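Local coordinates for glutathione reductase (PDB 3O0H), which probably reduces glutathione disulfide to glutathione with electrons from NADPH, passed through a bound FAD and a redox-active disulfide, at residues Leu177-Asn182 with Ala277-Leu282; Ala253-Val258 with Tyr265-Thr270; Gly214-Leu219 with Gly246-Tyr251. All coordinates share one frame; numbering follows the deposited sequence.

Contact 1 (Leu177-Asn182 with Ala277-Leu282); sequences LCLTSN and ADRVML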
loop_
_atom_site.group_PDB
_atom_site.type_symbol
_atom_site.label_atom_id
_atom_site.label_comp_id
_atom_site.label_asym_id
_atom_site.label_seq_id
_atom_site.Cartn_x
_atom_site.Cartn_y
_atom_site.Cartn_z
ATOM N N LEU B 177 -35.305 9.413 17.517
ATOM C CA LEU B 177 -34.625 8.564 18.480
ATOM C C LEU B 177 -33.299 7.985 17.954
ATOM O O LEU B 177 -32.558 7.364 18.717
ATOM C CB LEU B 177 -35.530 7.405 18.875
ATOM C CG LEU B 177 -36.937 7.697 19.398
ATOM C CD1 LEU B 177 -37.640 6.367 19.508
ATOM C CD2 LEU B 177 -36.923 8.418 20.737
ATOM N N CYS B 178 -33.028 8.108 16.657
ATOM C CA CYS B 178 -31.847 7.489 16.105
ATOM C C CYS B 178 -30.670 8.463 16.048
ATOM O O CYS B 178 -30.848 9.674 15.986
ATOM C CB CYS B 178 -32.112 6.961 14.710
ATOM S SG CYS B 178 -33.471 5.739 14.658
ATOM N N LEU B 179 -29.481 7.880 16.034
ATOM C CA LEU B 179 -28.237 8.599 15.875
ATOM C C LEU B 179 -27.946 8.753 14.401
ATOM O O LEU B 179 -28.427 7.946 13.577
ATOM C CB LEU B 179 -27.093 7.764 16.449
ATOM C CG LEU B 179 -27.076 7.397 17.931
ATOM C CD1 LEU B 179 -26.095 6.234 18.131
ATOM C CD2 LEU B 179 -26.706 8.537 18.810
ATOM N N THR B 180 -27.134 9.754 14.078
ATOM C CA THR B 180 -26.528 9.833 12.762
ATOM C C THR B 180 -24.989 9.893 12.895
ATOM O O THR B 180 -24.440 9.817 14.026
ATOM C CB THR B 180 -27.024 11.063 12.031
ATOM O OG1 THR B 180 -26.430 12.232 12.608
ATOM C CG2 THR B 180 -28.585 11.143 12.093
ATOM N N SER B 181 -24.297 10.072 11.758
ATOM C CA SER B 181 -22.845 10.171 11.783
ATOM C C SER B 181 -22.441 11.398 12.587
ATOM O O SER B 181 -21.316 11.452 13.101
ATOM C CB SER B 181 -22.226 10.237 10.360
ATOM O OG SER B 181 -22.750 11.317 9.643
ATOM N N ASN B 182 -23.345 12.378 12.727
ATOM C CA ASN B 182 -23.077 13.542 13.569
ATOM C C ASN B 182 -22.933 13.211 15.073
ATOM O O ASN B 182 -22.305 13.990 15.820
ATOM C CB ASN B 182 -24.151 14.614 13.386
ATOM C CG ASN B 182 -23.960 15.440 12.097
ATOM O OD1 ASN B 182 -22.991 15.244 11.339
ATOM N ND2 ASN B 182 -24.876 16.381 11.863
ATOM N N ALA B 277 -32.080 -3.165 19.793
ATOM C CA ALA B 277 -30.660 -2.826 19.900
ATOM C C ALA B 277 -30.481 -1.685 20.847
ATOM O O ALA B 277 -31.372 -0.864 20.980
ATOM C CB ALA B 277 -30.097 -2.441 18.504
ATOM N N ASP B 278 -29.321 -1.603 21.492
ATOM C CA ASP B 278 -29.024 -0.500 22.397
ATOM C C ASP B 278 -29.037 0.874 21.703
ATOM O O ASP B 278 -29.483 1.856 22.272
ATOM C CB ASP B 278 -27.664 -0.701 23.062
ATOM C CG ASP B 278 -27.696 -1.665 24.239
ATOM O OD1 ASP B 278 -28.796 -2.195 24.646
ATOM O OD2 ASP B 278 -26.582 -1.842 24.811
ATOM N N ARG B 279 -28.537 0.930 20.472
ATOM C CA ARG B 279 -28.527 2.169 19.687
ATOM C C ARG B 279 -28.898 1.829 18.252
ATOM O O ARG B 279 -28.723 0.698 17.816
ATOM C CB ARG B 279 -27.150 2.806 19.700
ATOM C CG ARG B 279 -26.657 3.256 21.064
ATOM C CD ARG B 279 -27.458 4.450 21.604
ATOM N NE ARG B 279 -26.987 4.923 22.908
ATOM C CZ ARG B 279 -27.633 4.768 24.073
ATOM N NH1 ARG B 279 -28.784 4.103 24.153
ATOM N NH2 ARG B 279 -27.112 5.256 25.191
ATOM N N VAL B 280 -29.429 2.823 17.555
ATOM C CA VAL B 280 -29.819 2.705 16.181
ATOM C C VAL B 280 -29.187 3.886 15.424
ATOM O O VAL B 280 -29.389 5.038 15.803
ATOM C CB VAL B 280 -31.324 2.766 16.035
ATOM C CG1 VAL B 280 -31.700 2.659 14.550
ATOM C CG2 VAL B 280 -31.995 1.667 16.871
ATOM N N MET B 281 -28.390 3.598 14.386
ATOM C CA MET B 281 -27.787 4.673 13.594
ATOM C C MET B 281 -28.363 4.702 12.203
ATOM O O MET B 281 -28.438 3.679 11.540
ATOM C CB MET B 281 -26.269 4.471 13.494
ATOM C CG MET B 281 -25.516 5.567 12.747
ATOM S SD MET B 281 -23.897 5.000 12.169
ATOM C CE MET B 281 -23.360 6.510 11.308
ATOM N N LEU B 282 -28.756 5.885 11.746
ATOM C CA LEU B 282 -29.213 6.042 10.381
ATOM C C LEU B 282 -28.037 6.481 9.490
ATOM O O LEU B 282 -27.374 7.488 9.771
ATOM C CB LEU B 282 -30.332 7.055 10.302
ATOM C CG LEU B 282 -31.581 6.735 11.144
ATOM C CD1 LEU B 282 -32.473 7.926 11.124
ATOM C CD2 LEU B 282 -32.336 5.462 10.685
HETATM O O HOH W 1 -30.435 5.250 19.160
HETATM O O HOH W 2 -25.431 9.288 9.333
#
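L179 is fastened to the strand 279-282 by two backbone hydrogen bonds: its N donates to V280 O at 2.9 Å, and its O accepts from L282 N at 2.8 Å. Both run almost straight. The same L179 O also receives a CA-H...O contact from M281. Two waters extend this single bridge: one joins L177 O to V280 N, the other spans S181 N and L282 O, its bond to L282 O being 2.7 Å. These bonds dock a loop on an outermost strand of the four-stranded parallel sheet which, as in relatives, probably forms the core of the NADPH-binding domain; S181, part of the FAD pocket, touches the cofactor. Apolar contacts fill in around the bridge. C178, small and only weakly polar, packs against two branched side chains: its SG, anti to the carbonyl carbon (chi1 -58°), rests 3.6 Å from V280 CG1, while its CB meets L282 CG at 3.6 Å. L179 CD1 lies against the aliphatic start of R279, 3.9 Å from CB, a use for the arginine's methylenes near the surface. M281, unbranched and extended beyond CG, carries its CE to within 3.7 Å of S181 N.

Contact 2 (Ala253-Val258 with Tyr265-Thr270); sequences ATVSQV and YNVVLT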
loop_
_atom_site.group_PDB
_atom_site.type_symbol
_atom_site.label_atom_id
_atom_site.label_comp_id
_atom_site.label_asym_id
_atom_site.label_seq_id
_atom_site.Cartn_x
_atom_site.Cartn_y
_atom_site.Cartn_z
ATOM N N ALA B 253 -35.044 -4.549 3.462
ATOM C CA ALA B 253 -35.478 -4.088 4.772
ATOM C C ALA B 253 -35.815 -2.584 4.701
ATOM O O ALA B 253 -34.954 -1.772 4.397
ATOM C CB ALA B 253 -34.361 -4.337 5.818
ATOM N N THR B 254 -37.061 -2.245 5.010
ATOM C CA THR B 254 -37.484 -0.854 5.221
ATOM C C THR B 254 -37.968 -0.684 6.658
ATOM O O THR B 254 -38.806 -1.460 7.135
ATOM C CB THR B 254 -38.633 -0.505 4.271
ATOM O OG1 THR B 254 -38.152 -0.598 2.918
ATOM C CG2 THR B 254 -39.175 0.922 4.555
ATOM N N VAL B 255 -37.422 0.299 7.356
ATOM C CA VAL B 255 -37.834 0.557 8.713
ATOM C C VAL B 255 -39.155 1.288 8.695
ATOM O O VAL B 255 -39.312 2.245 7.944
ATOM C CB VAL B 255 -36.835 1.413 9.464
ATOM C CG1 VAL B 255 -37.384 1.731 10.882
ATOM C CG2 VAL B 255 -35.512 0.728 9.545
ATOM N N SER B 256 -40.106 0.808 9.496
ATOM C CA SER B 256 -41.394 1.453 9.682
ATOM C C SER B 256 -41.294 2.407 10.864
ATOM O O SER B 256 -41.667 3.578 10.775
ATOM C CB SER B 256 -42.469 0.375 9.907
ATOM O OG SER B 256 -43.692 0.912 10.357
ATOM N N GLN B 257 -40.799 1.917 11.986
ATOM C CA GLN B 257 -40.724 2.768 13.152
ATOM C C GLN B 257 -39.645 2.297 14.078
ATOM O O GLN B 257 -39.193 1.152 13.982
ATOM C CB GLN B 257 -42.083 2.827 13.861
ATOM C CG GLN B 257 -42.665 1.475 14.235
ATOM C CD GLN B 257 -44.014 1.563 14.924
ATOM O OE1 GLN B 257 -44.990 0.972 14.458
ATOM N NE2 GLN B 257 -44.084 2.314 16.025
ATOM N N VAL B 258 -39.187 3.214 14.917
ATOM C CA VAL B 258 -38.268 2.906 15.985
ATOM C C VAL B 258 -38.975 3.319 17.280
ATOM O O VAL B 258 -39.424 4.463 17.408
ATOM C CB VAL B 258 -36.949 3.661 15.814
ATOM C CG1 VAL B 258 -35.997 3.290 16.882
ATOM C CG2 VAL B 258 -36.331 3.336 14.444
ATOM N N TYR B 265 -33.886 0.032 21.911
ATOM C CA TYR B 265 -34.758 0.553 20.879
ATOM C C TYR B 265 -35.220 -0.594 20.002
ATOM O O TYR B 265 -34.406 -1.372 19.485
ATOM C CB TYR B 265 -34.018 1.588 20.034
ATOM C CG TYR B 265 -33.597 2.783 20.847
ATOM C CD1 TYR B 265 -34.517 3.755 21.189
ATOM C CD2 TYR B 265 -32.302 2.920 21.305
ATOM C CE1 TYR B 265 -34.166 4.819 21.930
ATOM C CE2 TYR B 265 -31.926 4.022 22.047
ATOM C CZ TYR B 265 -32.876 4.967 22.355
ATOM O OH TYR B 265 -32.563 6.068 23.104
ATOM N N ASN B 266 -36.515 -0.655 19.794
ATOM C CA ASN B 266 -37.096 -1.685 18.979
ATOM C C ASN B 266 -37.292 -1.168 17.555
ATOM O O ASN B 266 -38.102 -0.255 17.320
ATOM C CB ASN B 266 -38.423 -2.131 19.581
ATOM C CG ASN B 266 -38.792 -3.520 19.179
ATOM O OD1 ASN B 266 -37.937 -4.408 19.171
ATOM N ND2 ASN B 266 -40.072 -3.736 18.843
ATOM N N VAL B 267 -36.576 -1.770 16.622
ATOM C CA VAL B 267 -36.653 -1.375 15.235
ATOM C C VAL B 267 -37.621 -2.309 14.540
ATOM O O VAL B 267 -37.364 -3.515 14.448
ATOM C CB VAL B 267 -35.282 -1.405 14.541
ATOM C CG1 VAL B 267 -35.424 -0.949 13.073
ATOM C CG2 VAL B 267 -34.230 -0.501 15.298
ATOM N N VAL B 268 -38.718 -1.746 14.051
ATOM C CA VAL B 268 -39.771 -2.503 13.449
ATOM C C VAL B 268 -39.708 -2.258 11.949
ATOM O O VAL B 268 -39.771 -1.112 11.530
ATOM C CB VAL B 268 -41.146 -2.071 14.008
ATOM C CG1 VAL B 268 -42.266 -2.929 13.422
ATOM C CG2 VAL B 268 -41.155 -2.137 15.552
ATOM N N LEU B 269 -39.595 -3.341 11.169
ATOM C CA LEU B 269 -39.506 -3.303 9.684
ATOM C C LEU B 269 -40.868 -3.414 9.081
ATOM O O LEU B 269 -41.788 -3.891 9.752
ATOM C CB LEU B 269 -38.618 -4.443 9.138
ATOM C CG LEU B 269 -37.199 -4.579 9.694
ATOM C CD1 LEU B 269 -36.391 -5.632 8.929
ATOM C CD2 LEU B 269 -36.490 -3.240 9.596
ATOM N N THR B 270 -41.036 -3.017 7.820
ATOM C CA THR B 270 -42.373 -3.095 7.198
ATOM C C THR B 270 -42.905 -4.531 7.008
ATOM O O THR B 270 -44.098 -4.711 6.809
ATOM C CB THR B 270 -42.442 -2.408 5.806
ATOM O OG1 THR B 270 -41.375 -2.897 4.993
ATOM C CG2 THR B 270 -42.366 -0.881 5.931
HETATM O O HOH W 3 -38.939 -4.421 5.618
#
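V255 and V267 meet almost at a right angle, with V255 CG2 3.9 Å from V267 CG1. The same V255 methyl reaches L269 CD2 at a slant, so one branched residue touches two partners on the neighbouring strand. With CG anti to the carbonyl carbon (chi1 -54°), L269 also brings CD1 to A253 CB at 3.9 Å; a small alanine suits a place beside so bulky a neighbour. V255, V267, L269 and A253 all pack on L220 of strand 216-220. Farther along, V258 CG1 passes obliquely by Y265 CB.

Q257 and V268 behave differently: they run side by side and point the same way on the other face, Q257 CG lying 3.9 Å from V268 CB. The methylenes of glutamine can thus pack on valine while its amide continues beyond. At the outer end T254 and T270 slant past one another, CB of T254 3.7 Å from OG1 of T270. Their CG2 methyls pack together, while the T270 hydroxyl shares a water with T254 N, so threonine suits this exposed place by offering both a methyl and an oxygen.

Between the two faces, V268 O accepts from both S256 N (2.8 Å) and Q257 N (3.2 Å), each in the carbonyl plane, and V268 N returns a bond to Q257 O at 2.9 Å. Two residues opposite one is the mark of a classic beta bulge, here set in an antiparallel hairpin of strands 255-261 and 264-269, the start of a three-stranded sheet that lies against the parallel sheet.

Contact 3 (Gly214-Leu219 with Gly246-Tyr251); sequences GVKTTL and GISIIY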
loop_
_atom_site.group_PDB
_atom_site.type_symbol
_atom_site.label_atom_id
_atom_site.label_comp_id
_atom_site.label_asym_id
_atom_site.label_seq_id
_atom_site.Cartn_x
_atom_site.Cartn_y
_atom_site.Cartn_z
ATOM N N GLY B 214 -16.493 -5.314 19.372
ATOM C CA GLY B 214 -17.188 -6.340 20.164
ATOM C C GLY B 214 -18.706 -6.131 20.261
ATOM O O GLY B 214 -19.365 -6.762 21.087
ATOM N N VAL B 215 -19.246 -5.229 19.457
ATOM C CA VAL B 215 -20.665 -4.899 19.485
ATOM C C VAL B 215 -21.442 -5.860 18.600
ATOM O O VAL B 215 -21.047 -6.129 17.469
ATOM C CB VAL B 215 -20.889 -3.456 18.986
ATOM C CG1 VAL B 215 -22.324 -3.063 19.059
ATOM C CG2 VAL B 215 -19.982 -2.473 19.745
ATOM N N LYS B 216 -22.543 -6.412 19.110
ATOM C CA LYS B 216 -23.418 -7.202 18.262
ATOM C C LYS B 216 -24.110 -6.310 17.251
ATOM O O LYS B 216 -24.921 -5.443 17.616
ATOM C CB LYS B 216 -24.430 -8.007 19.093
ATOM C CG LYS B 216 -25.424 -8.857 18.247
ATOM C CD LYS B 216 -24.785 -10.065 17.546
ATOM C CE LYS B 216 -25.654 -10.553 16.318
ATOM N NZ LYS B 216 -25.398 -9.805 14.997
ATOM N N THR B 217 -23.833 -6.540 15.970
ATOM C CA THR B 217 -24.122 -5.545 14.930
ATOM C C THR B 217 -25.090 -6.118 13.908
ATOM O O THR B 217 -24.902 -7.237 13.420
ATOM C CB THR B 217 -22.829 -5.080 14.252
ATOM O OG1 THR B 217 -21.945 -4.528 15.246
ATOM C CG2 THR B 217 -23.101 -4.029 13.115
ATOM N N THR B 218 -26.141 -5.366 13.618
ATOM C CA THR B 218 -27.077 -5.686 12.535
ATOM C C THR B 218 -27.118 -4.528 11.528
ATOM O O THR B 218 -27.238 -3.357 11.913
ATOM C CB THR B 218 -28.471 -5.914 13.041
ATOM O OG1 THR B 218 -28.463 -6.967 14.028
ATOM C CG2 THR B 218 -29.426 -6.403 11.874
ATOM N N LEU B 219 -26.965 -4.850 10.248
ATOM C CA LEU B 219 -27.045 -3.825 9.199
ATOM C C LEU B 219 -28.320 -4.092 8.375
ATOM O O LEU B 219 -28.576 -5.234 7.981
ATOM C CB LEU B 219 -25.786 -3.842 8.332
ATOM C CG LEU B 219 -25.703 -2.710 7.302
ATOM C CD1 LEU B 219 -24.266 -2.333 6.912
ATOM C CD2 LEU B 219 -26.482 -3.120 6.064
ATOM N N GLY B 246 -19.883 -12.589 11.683
ATOM C CA GLY B 246 -20.933 -12.474 12.698
ATOM C C GLY B 246 -21.816 -11.224 12.648
ATOM O O GLY B 246 -22.625 -10.991 13.563
ATOM N N ILE B 247 -21.679 -10.426 11.603
ATOM C CA ILE B 247 -22.559 -9.274 11.394
ATOM C C ILE B 247 -23.815 -9.814 10.685
ATOM O O ILE B 247 -23.725 -10.607 9.747
ATOM C CB ILE B 247 -21.868 -8.186 10.544
ATOM C CG1 ILE B 247 -20.613 -7.666 11.233
ATOM C CG2 ILE B 247 -22.823 -6.989 10.250
ATOM C CD1 ILE B 247 -19.855 -6.626 10.403
ATOM N N SER B 248 -24.970 -9.420 11.181
ATOM C CA SER B 248 -26.238 -9.757 10.574
ATOM C C SER B 248 -26.572 -8.707 9.550
ATOM O O SER B 248 -26.566 -7.544 9.859
ATOM C CB SER B 248 -27.336 -9.746 11.632
ATOM O OG SER B 248 -27.161 -10.835 12.486
ATOM N N ILE B 249 -26.849 -9.132 8.326
ATOM C CA ILE B 249 -27.261 -8.236 7.284
ATOM C C ILE B 249 -28.636 -8.673 6.816
ATOM O O ILE B 249 -28.848 -9.812 6.374
ATOM C CB ILE B 249 -26.268 -8.208 6.109
ATOM C CG1 ILE B 249 -24.845 -7.892 6.587
ATOM C CG2 ILE B 249 -26.763 -7.204 5.086
ATOM C CD1 ILE B 249 -23.761 -7.760 5.372
ATOM N N ILE B 250 -29.581 -7.771 6.974
ATOM C CA ILE B 250 -30.918 -7.996 6.588
ATOM C C ILE B 250 -31.203 -7.159 5.347
ATOM O O ILE B 250 -31.130 -5.923 5.395
ATOM C CB ILE B 250 -31.917 -7.618 7.702
ATOM C CG1 ILE B 250 -31.587 -8.357 9.003
ATOM C CG2 ILE B 250 -33.351 -8.026 7.296
ATOM C CD1 ILE B 250 -32.587 -8.114 10.085
ATOM N N TYR B 251 -31.616 -7.842 4.279
ATOM C CA TYR B 251 -31.926 -7.189 3.025
ATOM C C TYR B 251 -33.430 -7.025 2.804
ATOM O O TYR B 251 -34.237 -7.585 3.524
ATOM C CB TYR B 251 -31.307 -7.977 1.879
ATOM C CG TYR B 251 -29.828 -7.864 1.816
ATOM C CD1 TYR B 251 -29.238 -6.629 1.531
ATOM C CD2 TYR B 251 -28.994 -8.959 2.025
ATOM C CE1 TYR B 251 -27.885 -6.479 1.482
ATOM C CE2 TYR B 251 -27.605 -8.805 1.961
ATOM C CZ TYR B 251 -27.066 -7.561 1.674
ATOM O OH TYR B 251 -25.707 -7.306 1.615
HETATM O O HOH W 4 -21.866 -8.572 15.322
#
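S248 N donates to T217 O at 3.1 Å, the first rung of a parallel ladder between the two strands. L219 N then donates to S248 O at 2.8 Å, and I250 N to L219 O at 2.9 Å, so the backbone groups facing the shared seam are paired in turn. S248 O and L219 O each also receive a CA-H...O contact, from T218 and I249. Beside the ladder, T217 CG2 and I247 CG2 run alongside each other at 4.1 Å, and T218 CG2 meets I250 CD1 at 4.0 Å: beta-branched residues suit extended backbone.

K216, an exposed lysine at the start of its strand, bends back over the neighbouring one. Kinks at chi2 (70°) and chi4 (85°) curl the long, flexible chain and bring NZ near several oxygens, though the bonds to G246 O and, within its own segment, to T217 O are weak. NZ also lies 3.2 Å from S248 OG in one of two conformers of that serine, so this bond is tentative. G246 O has a firmer partner in a water, which donates to it and accepts from T217 N at 2.9 Å. T217 uses its hydroxyl locally, donating to V215 O from above the carbonyl plane.

G214 and G246 each end a helix in a Schellman motif, where positive phi calls for glycine. This is a beta-alpha-beta unit, strand 216-220, helix 232-245 and strand 248-250. I247 and I249 pack on that helix, and T217 and I247 on helix 201-212, whereas T218 and I250 turn to I275 of strand 274-277 on the sheet's other side.

How the contacts relate
Contacts 1 and 3 sit at the two ends of one parallel sheet: contact 3 joins its outermost strand 248-250 to 216-220, and contact 1 docks a loop on the opposite outermost strand, 279-282. Contact 2 belongs to the antiparallel sheet packed beside it, touching contact 1 through V280 and V267 and contact 3 through L269 and I250. All three are partly buried, but contact 1 has no exposed touching residue, whereas contact 2 has T254 and T270 and contact 3 has K216. Their chemistry differs too. Contact 1, the one that reaches FAD, relies on a single backbone bridge and two waters; contact 2 on a bulged hairpin; contact 3 on a regular ladder.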